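Local atomic coordinates of alpha-fucosidase GH29 (Fusarium graminearum, PDB entry 4NI3), a protein that probably hydrolyses alpha-1,6-linked L-fucose from the reducing-end N-acetylglucosamine of glycoprotein glycans, as a retaining-family GH29 alpha-L-fucosidase. Residues G101-E106 against V152-D157; I306-W311 against K318-K323; L366-E371 against L451-G456. All blocks are in the same frame, centred on the assembly; numbering follows the deposited sequence. Where two conformers were deposited one is given.

Contact 1: residues G101-E106 against V152-D157; sequences GEFDPE and VKLWAD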
loop_
_atom_site.group_PDB
_atom_site.type_symbol
_atom_site.label_atom_id
_atom_site.label_comp_id
_atom_site.label_asym_id
_atom_site.label_seq_id
_atom_site.Cartn_x
_atom_site.Cartn_y
_atom_site.Cartn_z
ATOM N N GLY A 101 26.276 7.592 19.991
ATOM C CA GLY A 101 25.269 6.544 20.125
ATOM C C GLY A 101 25.184 5.632 18.913
ATOM O O GLY A 101 26.103 5.571 18.095
ATOM N N GLU A 102 24.055 4.928 18.807
ATOM C CA GLU A 102 23.845 3.912 17.780
ATOM C C GLU A 102 22.791 4.305 16.749
ATOM O O GLU A 102 22.594 3.603 15.766
ATOM C CB GLU A 102 23.427 2.590 18.436
ATOM C CG GLU A 102 24.460 1.997 19.380
ATOM C CD GLU A 102 25.621 1.361 18.640
ATOM O OE1 GLU A 102 25.672 0.114 18.577
ATOM O OE2 GLU A 102 26.479 2.101 18.116
ATOM N N PHE A 103 22.106 5.414 16.979
ATOM C CA PHE A 103 21.064 5.873 16.060
ATOM C C PHE A 103 21.649 6.683 14.899
ATOM O O PHE A 103 22.158 7.792 15.102
ATOM C CB PHE A 103 20.033 6.681 16.838
ATOM C CG PHE A 103 18.967 7.299 15.992
ATOM C CD1 PHE A 103 18.328 6.566 14.993
ATOM C CD2 PHE A 103 18.570 8.600 16.229
ATOM C CE1 PHE A 103 17.321 7.164 14.243
ATOM C CE2 PHE A 103 17.570 9.198 15.489
ATOM C CZ PHE A 103 16.941 8.481 14.494
ATOM N N ASP A 104 21.580 6.113 13.689
ATOM C CA ASP A 104 22.152 6.722 12.490
ATOM C C ASP A 104 21.037 6.897 11.458
ATOM O O ASP A 104 20.900 6.094 10.547
ATOM C CB ASP A 104 23.299 5.852 11.966
ATOM C CG ASP A 104 24.127 6.531 10.873
ATOM O OD1 ASP A 104 23.696 7.561 10.301
ATOM O OD2 ASP A 104 25.219 6.002 10.576
ATOM N N PRO A 105 20.236 7.957 11.593
ATOM C CA PRO A 105 19.112 8.096 10.655
ATOM C C PRO A 105 19.573 8.313 9.220
ATOM O O PRO A 105 18.913 7.856 8.290
ATOM C CB PRO A 105 18.350 9.313 11.197
ATOM C CG PRO A 105 19.360 10.061 12.008
ATOM C CD PRO A 105 20.215 8.997 12.637
ATOM N N GLU A 106 20.694 8.999 9.034
ATOM C CA GLU A 106 21.159 9.172 7.664
ATOM C C GLU A 106 21.482 7.841 7.009
ATOM O O GLU A 106 21.097 7.625 5.874
ATOM C CB GLU A 106 22.364 10.092 7.590
ATOM C CG GLU A 106 22.673 10.373 6.123
ATOM C CD GLU A 106 23.486 11.629 5.930
ATOM O OE1 GLU A 106 23.940 12.202 6.946
ATOM O OE2 GLU A 106 23.665 12.032 4.759
ATOM N N VAL A 152 10.671 13.278 13.754
ATOM C CA VAL A 152 9.933 13.385 12.498
ATOM C C VAL A 152 10.574 14.432 11.573
ATOM O O VAL A 152 10.706 14.175 10.366
ATOM C CB VAL A 152 8.437 13.648 12.767
ATOM C CG1 VAL A 152 7.740 14.104 11.493
ATOM C CG2 VAL A 152 7.804 12.350 13.280
ATOM N N LYS A 153 11.023 15.564 12.111
ATOM C CA LYS A 153 11.708 16.536 11.262
ATOM C C LYS A 153 13.054 16.005 10.766
ATOM O O LYS A 153 13.403 16.186 9.593
ATOM C CB LYS A 153 11.896 17.862 11.991
ATOM C CG LYS A 153 12.702 18.876 11.184
ATOM C CD LYS A 153 11.862 20.049 10.711
ATOM C CE LYS A 153 10.745 19.633 9.766
ATOM N NZ LYS A 153 11.147 19.151 8.388
ATOM N N LEU A 154 13.801 15.328 11.633
ATOM C CA LEU A 154 15.061 14.695 11.234
ATOM C C LEU A 154 14.845 13.737 10.046
ATOM O O LEU A 154 15.534 13.800 9.011
ATOM C CB LEU A 154 15.625 13.947 12.431
ATOM C CG LEU A 154 17.070 13.635 12.752
ATOM C CD1 LEU A 154 17.978 14.795 12.387
ATOM C CD2 LEU A 154 17.067 13.426 14.258
ATOM N N TRP A 155 13.853 12.851 10.175
ATOM C CA TRP A 155 13.575 11.934 9.088
ATOM C C TRP A 155 13.152 12.672 7.824
ATOM O O TRP A 155 13.600 12.325 6.726
ATOM C CB TRP A 155 12.457 10.965 9.462
ATOM C CG TRP A 155 12.762 9.908 10.512
ATOM C CD1 TRP A 155 12.080 9.719 11.688
ATOM C CD2 TRP A 155 13.792 8.907 10.470
ATOM N NE1 TRP A 155 12.624 8.649 12.381
ATOM C CE2 TRP A 155 13.666 8.134 11.652
ATOM C CE3 TRP A 155 14.801 8.580 9.549
ATOM C CZ2 TRP A 155 14.501 7.056 11.931
ATOM C CZ3 TRP A 155 15.623 7.493 9.830
ATOM C CH2 TRP A 155 15.465 6.747 11.004
ATOM N N ALA A 156 12.247 13.629 7.984
ATOM C CA ALA A 156 11.709 14.332 6.834
ATOM C C ALA A 156 12.802 15.042 6.048
ATOM O O ALA A 156 12.849 14.980 4.802
ATOM C CB ALA A 156 10.645 15.324 7.267
ATOM N N ASP A 157 13.681 15.725 6.763
ATOM C CA ASP A 157 14.751 16.472 6.111
ATOM C C ASP A 157 15.660 15.508 5.380
ATOM O O ASP A 157 16.123 15.807 4.263
ATOM C CB ASP A 157 15.549 17.297 7.133
ATOM C CG ASP A 157 14.786 18.522 7.631
ATOM O OD1 ASP A 157 13.724 18.849 7.064
ATOM O OD2 ASP A 157 15.271 19.192 8.577
#
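The closest CA atoms, those of Pro-105 and Trp-155, are 6.9 Å apart, and the contact between the start of helix 105-114 and a turn of helix 151-161 is made mainly by side chains. Both are outer helices of the (beta/alpha)8 barrel, and the strand 119-125 that follows the first of them supplies Pro-122, which also touches Trp-155. The contact is apolar. Phe-103 offers a ring edge to the face of the Trp-155 six-membered ring in an offset edge-to-face pair, with planes at 72° and centroids 5.6 Å apart; the leading atom is Phe-103 CE1, 3.6 Å from Trp-155 CZ2. The two side chains arrive from opposite directions. With CG trans to the backbone N (chi1 175°), Phe-103 is carried toward the helix, and Pro-105 CD lies 3.6 Å above the plane of the Phe-103 ring, over its centre, so a residue of the same segment covers one face. Leu-154 touches more loosely, its CG 4.3 Å from Pro-105 CG. Outside the pair, Trp-33 and Trp-35 extend the aromatic cluster, meeting Trp-155 and Phe-103 respectively. Asp-104, whose CB points away, is the N-cap, its OD1 accepting from Ala-107 N; Pro-105 is the first residue of the helix. From there Pro-105 makes an off-centre CH-pi contact: its CB lies 4.0 Å from the centroid of the Trp-155 six-membered ring, 30° off the normal, and nearest to CZ3.

Contact 2: residues I306-W311 against K318-K323; sequences ISASSW and KYYSSK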
loop_
_atom_site.group_PDB
_atom_site.type_symbol
_atom_site.label_atom_id
_atom_site.label_comp_id
_atom_site.label_asym_id
_atom_site.label_seq_id
_atom_site.Cartn_x
_atom_site.Cartn_y
_atom_site.Cartn_z
ATOM N N ILE A 306 7.727 -6.141 7.147
ATOM C CA ILE A 306 8.834 -7.047 6.892
ATOM C C ILE A 306 8.790 -8.288 7.815
ATOM O O ILE A 306 9.474 -9.286 7.532
ATOM C CB ILE A 306 10.197 -6.281 7.034
ATOM C CG1 ILE A 306 11.338 -7.061 6.354
ATOM C CG2 ILE A 306 10.463 -5.847 8.489
ATOM C CD1 ILE A 306 12.508 -6.161 6.004
ATOM N N SER A 307 8.007 -8.203 8.903
ATOM C CA SER A 307 7.753 -9.342 9.787
ATOM C C SER A 307 6.268 -9.666 9.821
ATOM O O SER A 307 5.426 -8.766 9.841
ATOM C CB SER A 307 8.224 -9.041 11.212
ATOM O OG SER A 307 7.807 -10.104 12.072
ATOM N N ALA A 308 5.954 -10.957 9.882
ATOM C CA ALA A 308 4.578 -11.407 10.060
ATOM C C ALA A 308 3.969 -11.075 11.418
ATOM O O ALA A 308 2.743 -10.984 11.537
ATOM C CB ALA A 308 4.515 -12.908 9.853
ATOM N N SER A 309 4.799 -10.931 12.446
ATOM C CA SER A 309 4.291 -10.926 13.812
ATOM C C SER A 309 4.134 -9.550 14.431
ATOM O O SER A 309 3.435 -9.407 15.418
ATOM C CB SER A 309 5.204 -11.755 14.710
ATOM O OG SER A 309 6.470 -11.119 14.865
ATOM N N SER A 310 4.777 -8.536 13.854
ATOM C CA SER A 310 4.794 -7.219 14.462
ATOM C C SER A 310 5.195 -6.194 13.431
ATOM O O SER A 310 5.900 -6.532 12.492
ATOM C CB SER A 310 5.782 -7.199 15.614
ATOM O OG SER A 310 5.852 -5.924 16.228
ATOM N N TRP A 311 4.773 -4.956 13.635
ATOM C CA TRP A 311 5.285 -3.830 12.831
ATOM C C TRP A 311 6.509 -3.217 13.470
ATOM O O TRP A 311 7.251 -2.496 12.819
ATOM C CB TRP A 311 4.195 -2.770 12.674
ATOM C CG TRP A 311 2.973 -3.307 11.999
ATOM C CD1 TRP A 311 1.966 -4.049 12.576
ATOM C CD2 TRP A 311 2.635 -3.187 10.608
ATOM N NE1 TRP A 311 1.027 -4.379 11.622
ATOM C CE2 TRP A 311 1.406 -3.865 10.414
ATOM C CE3 TRP A 311 3.225 -2.533 9.518
ATOM C CZ2 TRP A 311 0.766 -3.914 9.172
ATOM C CZ3 TRP A 311 2.603 -2.607 8.285
ATOM C CH2 TRP A 311 1.398 -3.301 8.120
ATOM N N LYS A 318 11.135 -12.515 13.506
ATOM C CA LYS A 318 11.510 -13.181 12.263
ATOM C C LYS A 318 10.971 -12.396 11.082
ATOM O O LYS A 318 9.959 -11.718 11.203
ATOM C CB LYS A 318 10.973 -14.619 12.226
ATOM C CG LYS A 318 11.598 -15.504 13.301
ATOM C CD LYS A 318 11.364 -16.985 13.052
ATOM C CE LYS A 318 9.916 -17.377 13.274
ATOM N NZ LYS A 318 9.611 -18.713 12.686
ATOM N N TYR A 319 11.633 -12.522 9.938
ATOM C CA TYR A 319 11.332 -11.697 8.761
ATOM C C TYR A 319 10.926 -12.515 7.554
ATOM O O TYR A 319 11.343 -13.655 7.405
ATOM C CB TYR A 319 12.554 -10.853 8.389
ATOM C CG TYR A 319 13.089 -10.044 9.546
ATOM C CD1 TYR A 319 12.353 -9.003 10.093
ATOM C CD2 TYR A 319 14.344 -10.326 10.081
ATOM C CE1 TYR A 319 12.838 -8.262 11.176
ATOM C CE2 TYR A 319 14.843 -9.577 11.145
ATOM C CZ TYR A 319 14.092 -8.543 11.669
ATOM O OH TYR A 319 14.597 -7.805 12.713
ATOM N N TYR A 320 10.129 -11.910 6.678
ATOM C CA TYR A 320 9.841 -12.476 5.378
ATOM C C TYR A 320 11.095 -12.529 4.539
ATOM O O TYR A 320 12.058 -11.775 4.761
ATOM C CB TYR A 320 8.767 -11.647 4.656
ATOM C CG TYR A 320 7.381 -11.706 5.270
ATOM C CD1 TYR A 320 6.719 -12.931 5.391
ATOM C CD2 TYR A 320 6.708 -10.558 5.660
ATOM C CE1 TYR A 320 5.445 -13.015 5.923
ATOM C CE2 TYR A 320 5.424 -10.623 6.175
ATOM C CZ TYR A 320 4.799 -11.860 6.310
ATOM O OH TYR A 320 3.531 -11.900 6.815
ATOM N N SER A 321 11.067 -13.381 3.523
ATOM C CA SER A 321 12.178 -13.448 2.585
ATOM C C SER A 321 12.129 -12.297 1.606
ATOM O O SER A 321 11.079 -11.716 1.366
ATOM C CB SER A 321 12.145 -14.750 1.786
ATOM O OG SER A 321 10.962 -14.841 1.002
ATOM N N SER A 322 13.282 -12.002 1.021
ATOM C CA SER A 322 13.333 -11.050 -0.083
ATOM C C SER A 322 12.408 -11.449 -1.211
ATOM O O SER A 322 11.730 -10.606 -1.811
ATOM C CB SER A 322 14.759 -10.925 -0.627
ATOM O OG SER A 322 15.671 -10.602 0.408
ATOM N N LYS A 323 12.392 -12.744 -1.512
ATOM C CA LYS A 323 11.552 -13.267 -2.578
ATOM C C LYS A 323 10.091 -12.920 -2.345
ATOM O O LYS A 323 9.400 -12.425 -3.250
ATOM C CB LYS A 323 11.693 -14.795 -2.719
ATOM C CG LYS A 323 10.858 -15.364 -3.848
ATOM C CD LYS A 323 10.880 -16.887 -3.858
ATOM C CE LYS A 323 12.271 -17.408 -4.164
ATOM N NZ LYS A 323 12.350 -18.885 -3.949
HETATM O O HOH W 1 7.854 -13.083 9.788
HETATM O O HOH W 2 8.370 -12.894 14.260
#
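Tyr-320 lies against the turn 306-309, where the chain leaves barrel strand 300-305, while its own segment leads into helix 322-334; the contact therefore ties together the two ends of the loop linking the seventh strand of the TIM barrel to this helix. Tyr-320 CB begins 3.8 Å from Ile-306 O. Because CG stands opposite the carbonyl carbon (chi1 -68°), the ring runs back along the turn: CG and CD2 pass Ile-306 O, Tyr-320 CE2 comes 3.9 Å from Ser-307 C, and CE1 and CZ pack on the Ala-308 methyl. At the tip, Tyr-320 OH is 3.3 Å from Ala-308 CB. The main chain from which the ring springs is held by Tyr-320 N, which donates to Ile-306 O over 2.8 Å with an N-H...O angle of 163°. Alongside, Ile-306 CG2 touches Tyr-319 CD1, and the hydroxyl of Tyr-319 bonds to Gln-355 of helix 353-369. Ser-307 OG reaches back to Lys-318 O at 2.8 Å, the C=O...O angle of 167° placing it almost in line with the carbonyl. The same Ser-307 OG accepts from Ser-309 N at 3.1 Å, forming an ST turn. One water joins Ala-308 N to Lys-318 O, and another links Ser-309 OG with Lys-318 N. Ser-307 OG thus works as donor and acceptor at once, so a single hydroxyl both shapes its own turn and binds it to the incoming chain.

Contact 3: residues L366-E371 against L451-G456; sequences LSRYGE and LGDKAG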
loop_
_atom_site.group_PDB
_atom_site.type_symbol
_atom_site.label_atom_id
_atom_site.label_comp_id
_atom_site.label_asym_id
_atom_site.label_seq_id
_atom_site.Cartn_x
_atom_site.Cartn_y
_atom_site.Cartn_z
ATOM N N LEU A 366 14.923 -3.779 -8.210
ATOM C CA LEU A 366 14.348 -2.587 -8.821
ATOM C C LEU A 366 15.367 -1.788 -9.647
ATOM O O LEU A 366 15.000 -1.182 -10.645
ATOM C CB LEU A 366 13.714 -1.711 -7.736
ATOM C CG LEU A 366 12.407 -2.281 -7.179
ATOM C CD1 LEU A 366 11.921 -1.445 -6.004
ATOM C CD2 LEU A 366 11.334 -2.337 -8.260
ATOM N N SER A 367 16.632 -1.823 -9.259
ATOM C CA SER A 367 17.612 -1.087 -10.042
ATOM C C SER A 367 17.882 -1.805 -11.363
ATOM O O SER A 367 18.244 -1.160 -12.339
ATOM C CB SER A 367 18.899 -0.902 -9.256
ATOM O OG SER A 367 19.509 -2.148 -9.033
ATOM N N ARG A 368 17.697 -3.124 -11.399
ATOM C CA ARG A 368 17.902 -3.888 -12.619
ATOM C C ARG A 368 16.656 -3.903 -13.498
ATOM O O ARG A 368 16.736 -3.785 -14.731
ATOM C CB ARG A 368 18.306 -5.320 -12.254
ATOM C CG ARG A 368 18.500 -6.233 -13.426
ATOM C CD ARG A 368 19.266 -7.426 -12.960
ATOM N NE ARG A 368 19.300 -8.419 -14.012
ATOM C CZ ARG A 368 19.613 -9.691 -13.812
ATOM N NH1 ARG A 368 19.936 -10.104 -12.594
ATOM N NH2 ARG A 368 19.609 -10.529 -14.842
ATOM N N TYR A 369 15.491 -4.032 -12.859
ATOM C CA TYR A 369 14.266 -4.327 -13.585
ATOM C C TYR A 369 13.222 -3.241 -13.439
ATOM O O TYR A 369 12.051 -3.433 -13.788
ATOM C CB TYR A 369 13.691 -5.659 -13.106
ATOM C CG TYR A 369 14.515 -6.861 -13.483
ATOM C CD1 TYR A 369 14.695 -7.217 -14.821
ATOM C CD2 TYR A 369 15.087 -7.658 -12.510
ATOM C CE1 TYR A 369 15.418 -8.362 -15.168
ATOM C CE2 TYR A 369 15.784 -8.798 -12.837
ATOM C CZ TYR A 369 15.951 -9.144 -14.163
ATOM O OH TYR A 369 16.628 -10.302 -14.481
ATOM N N GLY A 370 13.646 -2.086 -12.944
ATOM C CA GLY A 370 12.726 -0.977 -12.714
ATOM C C GLY A 370 11.880 -0.579 -13.907
ATOM O O GLY A 370 10.775 -0.082 -13.733
ATOM N N GLU A 371 12.355 -0.834 -15.125
ATOM C CA GLU A 371 11.573 -0.522 -16.311
ATOM C C GLU A 371 10.204 -1.197 -16.320
ATOM O O GLU A 371 9.236 -0.649 -16.847
ATOM C CB GLU A 371 12.353 -0.950 -17.571
ATOM C CG GLU A 371 11.588 -0.717 -18.853
ATOM C CD GLU A 371 12.316 -1.166 -20.106
ATOM O OE1 GLU A 371 13.508 -1.515 -20.052
ATOM O OE2 GLU A 371 11.656 -1.158 -21.149
ATOM N N LEU A 451 14.998 -8.760 -20.454
ATOM C CA LEU A 451 15.775 -7.729 -19.777
ATOM C C LEU A 451 17.031 -8.363 -19.198
ATOM O O LEU A 451 16.976 -9.440 -18.590
ATOM C CB LEU A 451 14.952 -7.036 -18.685
ATOM C CG LEU A 451 14.166 -5.812 -19.174
ATOM C CD1 LEU A 451 13.095 -6.225 -20.172
ATOM C CD2 LEU A 451 13.561 -5.041 -17.990
ATOM N N GLY A 452 18.167 -7.717 -19.451
ATOM C CA GLY A 452 19.465 -8.278 -19.129
ATOM C C GLY A 452 20.008 -7.952 -17.749
ATOM O O GLY A 452 19.240 -7.703 -16.810
ATOM N N ASP A 453 21.340 -7.916 -17.636
ATOM C CA ASP A 453 22.023 -7.869 -16.351
ATOM C C ASP A 453 22.016 -6.481 -15.743
ATOM O O ASP A 453 22.189 -6.323 -14.525
ATOM C CB ASP A 453 23.490 -8.328 -16.484
ATOM C CG ASP A 453 23.628 -9.796 -16.868
ATOM O OD1 ASP A 453 22.614 -10.526 -16.974
ATOM O OD2 ASP A 453 24.789 -10.247 -17.024
ATOM N N LYS A 454 21.853 -5.466 -16.577
ATOM C CA LYS A 454 21.707 -4.114 -16.062
ATOM C C LYS A 454 20.621 -3.406 -16.856
ATOM O O LYS A 454 20.352 -3.760 -18.005
ATOM C CB LYS A 454 23.038 -3.344 -16.097
ATOM C CG LYS A 454 23.444 -2.748 -17.411
ATOM C CD LYS A 454 24.594 -1.719 -17.195
ATOM C CE LYS A 454 24.986 -1.047 -18.504
ATOM N NZ LYS A 454 25.599 -2.022 -19.448
ATOM N N ALA A 455 20.002 -2.413 -16.242
ATOM C CA ALA A 455 18.955 -1.662 -16.905
ATOM C C ALA A 455 19.431 -1.093 -18.235
ATOM O O ALA A 455 20.525 -0.472 -18.332
ATOM C CB ALA A 455 18.455 -0.543 -16.000
ATOM N N GLY A 456 18.607 -1.286 -19.251
ATOM C CA GLY A 456 18.893 -0.802 -20.586
ATOM C C GLY A 456 19.543 -1.842 -21.469
ATOM O O GLY A 456 19.737 -1.600 -22.657
HETATM O O HOH W 3 20.697 -1.733 -13.515
HETATM O O HOH W 4 17.526 -5.352 -16.918
HETATM O O HOH W 5 15.270 -11.015 -16.963
HETATM O O HOH W 6 15.545 -1.927 -18.565
#
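This is a mixed polar and apolar contact between domains: the end of helix 353-369, the last helix of the TIM-barrel region, meets the 451-456 loop joining strands 445-451 and 458-460 of the antiparallel C-terminal sheet. Arg-368 carries the polar part. Its chain is extended from CG to NE, and Arg-368 NE donates to Gly-452 O over 2.9 Å at an N-H...O angle of 161°, the oxygen lying near the guanidinium plane. The Asp-453 side chain lies alongside, pointing the same way, but its OD1 is a long 3.7 Å from Arg-368 NH2 and well out of that plane, with guanidinium and carboxylate 80° apart; this salt bridge is electrostatic rather than directional. Ala-480 bonds to both groups, its O taking Arg-368 NH2 and its N meeting Asp-453 OD1. Tyr-369 lies against the arginine: Arg-368 CG is 3.7 Å above the centre of the phenol ring, and Tyr-369 CZ covers one face of the guanidinium, offset toward the rim. The ring edge meets Leu-451 CB at 3.8 Å from Tyr-369 CE1. The Tyr-369 hydroxyl bonds to Ser-482 and, through a water, reaches Leu-451 O. Glu-371 OE1 lies 4.1 Å from Leu-451 CD2, and the carboxylate pairs with Lys-488, Tyr-417 and Tyr-458. Waters bridge the segments at further points: one joins Ser-367 O to Ala-455 N, and another donates to Glu-371 OE1 at 2.6 Å while accepting from Gly-456 N.

How the contacts relate
The contacts follow one another along the chain, each closing before the next opens. Contacts 1 and 2 belong to the TIM barrel, their centres about 23 Å apart and nearest atoms about 12 Å: contact 1 packs two outer helices near the second and third strands, and contact 2 closes the loop after the seventh. Contact 3 leaves the barrel for the C-terminal sheet, its centre about 25 Å from that of contact 2 and about 31 Å from that of contact 1. Helix 353-369 relates the last two, since its early part receives Ile-306 and Tyr-319 and its end forms contact 3. None touches another: packing of barrel helices, the loop after the seventh strand and the junction of domains are three separate sites.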